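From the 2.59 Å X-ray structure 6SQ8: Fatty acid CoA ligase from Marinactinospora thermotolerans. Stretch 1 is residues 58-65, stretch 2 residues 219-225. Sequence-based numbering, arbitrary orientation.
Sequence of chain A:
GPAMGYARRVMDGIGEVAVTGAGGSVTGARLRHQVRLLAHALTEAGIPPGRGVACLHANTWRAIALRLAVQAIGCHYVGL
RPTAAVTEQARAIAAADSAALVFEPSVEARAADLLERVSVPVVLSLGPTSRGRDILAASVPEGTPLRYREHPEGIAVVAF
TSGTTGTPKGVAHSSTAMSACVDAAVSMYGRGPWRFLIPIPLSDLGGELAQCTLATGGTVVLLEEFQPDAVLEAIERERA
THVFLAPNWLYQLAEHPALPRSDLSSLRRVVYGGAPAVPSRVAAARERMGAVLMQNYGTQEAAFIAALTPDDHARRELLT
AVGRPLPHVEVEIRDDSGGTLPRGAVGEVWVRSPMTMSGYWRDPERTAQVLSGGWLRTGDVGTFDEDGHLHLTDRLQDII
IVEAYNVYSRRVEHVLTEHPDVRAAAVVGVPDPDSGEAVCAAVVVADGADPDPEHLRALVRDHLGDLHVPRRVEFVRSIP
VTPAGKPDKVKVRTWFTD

Stretch 1 (58-65) ANTWRAIA
Stretch 2, residues 219-225: TVVLLEE

Leu222 is the hub of this small contact, which buries 292 Å² in all. It lies at the end of strand 219-222, an extended segment (phi/psi -100/138 at Leu222) whose CA-to-CB bonds alternate: those of Val220 and Leu222 point toward the first stretch, that of Val221 away from it. Leu222 adopts chi1 m, chi2 t, and Leu222 CD1 packs on main-chain atoms around the N-cap, 3.4 Å from Thr60 C, 3.5 Å from Trp61 N and 3.6 Å from Asn59 O. Trp61 (chi1 p, chi2 -97°) adds its CB, 4.4 Å from Leu222 CD1, while the end of its side chain leads away.

In the helix, Ile64 has its CA-to-CB bond pointing toward the strand and adopts the m, t rotamer. Ile64 CD1 touches both inward residues, lying 3.9 Å from Val220 CG1 (Val220 chi1 t) and 4.1 Å from Leu222 CD1. The helix and strand axes come no closer than 10.6 Å and run at 133° between their N-to-C directions; the space is spanned by the side chains of Ile64, Val220 and Leu222.

Thr60 caps the helix. Thr60 (phi/psi -119/156, chi1 p) has its CA-to-CB bond pointing away from the strand, and Thr60 OG1 accepts from Ala63 N at 3.2 Å as the N-cap.

At the polar edge, past the strand's end, the backbones draw together: Asn59 CA is 5.2 Å from Glu224 CA. Asn59 (phi/psi -86/79; chi1 m, chi2 26°) has its CA-to-CB bond pointing toward the second stretch, packing Asn59 CB 4.2 Å from both Leu222 CD2 and Glu224 CA. Asn59 ND2 donates a weak hydrogen bond to Leu223 O, 3.2 Å away with an angle of 128°. Leu223 itself (m, t) turns its CA-to-CB bond away, contributing its carbonyl instead. Glu224 (phi/psi -71/-40) is modelled only to CB.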

# COMPACT_ATOMS: atom_id res chain seq x y z
N ALA A 58 14.37 -8.77 -3.73
CA ALA A 58 14.04 -7.67 -4.61
C ALA A 58 12.76 -8.03 -5.39
O ALA A 58 12.10 -9.00 -5.06
CB ALA A 58 15.22 -7.42 -5.52
N ASN A 59 12.42 -7.25 -6.42
CA ASN A 59 11.28 -7.55 -7.26
C ASN A 59 11.72 -8.50 -8.36
O ASN A 59 11.92 -8.08 -9.48
CB ASN A 59 10.64 -6.28 -7.84
CG ASN A 59 9.73 -5.57 -6.86
OD1 ASN A 59 9.92 -5.68 -5.64
ND2 ASN A 59 8.75 -4.84 -7.39
N THR A 60 11.84 -9.79 -8.02
CA THR A 60 12.27 -10.87 -8.95
C THR A 60 11.16 -11.91 -9.10
O THR A 60 10.35 -12.08 -8.21
CB THR A 60 13.52 -11.58 -8.43
OG1 THR A 60 13.13 -12.41 -7.33
CG2 THR A 60 14.58 -10.61 -7.98
N TRP A 61 11.15 -12.63 -10.22
CA TRP A 61 10.09 -13.58 -10.47
C TRP A 61 10.16 -14.76 -9.49
O TRP A 61 9.15 -15.37 -9.17
CB TRP A 61 10.12 -14.05 -11.92
CG TRP A 61 11.21 -15.00 -12.28
CD1 TRP A 61 12.40 -14.69 -12.87
CD2 TRP A 61 11.19 -16.43 -12.17
NE1 TRP A 61 13.12 -15.83 -13.12
CE2 TRP A 61 12.40 -16.91 -12.70
CE3 TRP A 61 10.26 -17.35 -11.66
CZ2 TRP A 61 12.72 -18.26 -12.72
CZ3 TRP A 61 10.58 -18.69 -11.68
CH2 TRP A 61 11.79 -19.14 -12.21
N ARG A 62 11.36 -15.08 -9.01
CA ARG A 62 11.51 -16.17 -8.06
C ARG A 62 10.87 -15.80 -6.72
O ARG A 62 10.39 -16.66 -5.99
CB ARG A 62 12.97 -16.58 -7.89
CG ARG A 62 13.49 -17.49 -9.00
CD ARG A 62 14.94 -17.89 -8.75
NE ARG A 62 15.49 -18.71 -9.82
CZ ARG A 62 15.89 -18.23 -11.00
NH1 ARG A 62 15.83 -16.94 -11.26
NH2 ARG A 62 16.31 -19.06 -11.94
N ALA A 63 10.84 -14.51 -6.39
CA ALA A 63 10.26 -14.06 -5.13
C ALA A 63 8.74 -14.24 -5.13
O ALA A 63 8.12 -14.36 -4.06
CB ALA A 63 10.66 -12.63 -4.84
N ILE A 64 8.15 -14.21 -6.33
CA ILE A 64 6.73 -14.46 -6.55
C ILE A 64 6.43 -15.92 -6.17
O ILE A 64 5.44 -16.20 -5.42
CB ILE A 64 6.32 -14.14 -8.01
CG1 ILE A 64 6.40 -12.65 -8.30
CG2 ILE A 64 4.95 -14.69 -8.33
CD1 ILE A 64 6.05 -12.27 -9.71
N ALA A 65 7.28 -16.84 -6.69
CA ALA A 65 7.23 -18.27 -6.42
C ALA A 65 7.42 -18.53 -4.92
O ALA A 65 6.76 -19.41 -4.36
CB ALA A 65 8.28 -18.98 -7.23
N THR A 219 -0.46 -12.03 -16.62
CA THR A 219 0.99 -11.96 -16.60
C THR A 219 1.44 -10.78 -15.72
O THR A 219 1.02 -9.66 -15.94
CB THR A 219 1.52 -11.75 -18.02
OG1 THR A 219 0.94 -12.76 -18.84
CG2 THR A 219 3.03 -11.79 -18.09
N VAL A 220 2.31 -11.06 -14.75
CA VAL A 220 2.96 -10.03 -13.96
C VAL A 220 4.13 -9.49 -14.77
O VAL A 220 4.86 -10.26 -15.35
CB VAL A 220 3.45 -10.57 -12.60
CG1 VAL A 220 4.27 -9.53 -11.85
CG2 VAL A 220 2.30 -11.09 -11.75
N VAL A 221 4.28 -8.16 -14.78
CA VAL A 221 5.41 -7.48 -15.40
C VAL A 221 6.16 -6.75 -14.28
O VAL A 221 5.59 -5.86 -13.69
CB VAL A 221 4.94 -6.49 -16.48
CG1 VAL A 221 6.12 -5.81 -17.16
CG2 VAL A 221 4.05 -7.13 -17.52
N LEU A 222 7.42 -7.14 -14.02
CA LEU A 222 8.17 -6.66 -12.85
C LEU A 222 9.14 -5.55 -13.24
O LEU A 222 9.84 -5.64 -14.24
CB LEU A 222 8.99 -7.80 -12.25
CG LEU A 222 8.24 -8.78 -11.37
CD1 LEU A 222 9.19 -9.89 -10.97
CD2 LEU A 222 7.62 -8.11 -10.17
N LEU A 223 9.19 -4.52 -12.39
CA LEU A 223 10.30 -3.58 -12.37
C LEU A 223 10.88 -3.55 -10.96
O LEU A 223 10.15 -3.73 -9.99
CB LEU A 223 9.81 -2.20 -12.80
CG LEU A 223 9.49 -2.04 -14.28
CD1 LEU A 223 8.85 -0.68 -14.54
CD2 LEU A 223 10.74 -2.21 -15.13
N GLU A 224 12.19 -3.31 -10.88
CA GLU A 224 12.89 -3.22 -9.60
C GLU A 224 12.50 -1.93 -8.86
O GLU A 224 12.33 -1.96 -7.64
CB GLU A 224 14.41 -3.31 -9.80
N GLU A 225 12.37 -0.82 -9.59
CA GLU A 225 12.02 0.48 -8.99
C GLU A 225 11.14 1.28 -9.96
O GLU A 225 10.88 0.86 -11.07
CB GLU A 225 13.31 1.22 -8.62
CG GLU A 225 14.12 1.67 -9.82
CD GLU A 225 15.60 1.91 -9.57
OE1 GLU A 225 15.99 2.10 -8.38
OE2 GLU A 225 16.34 1.91 -10.57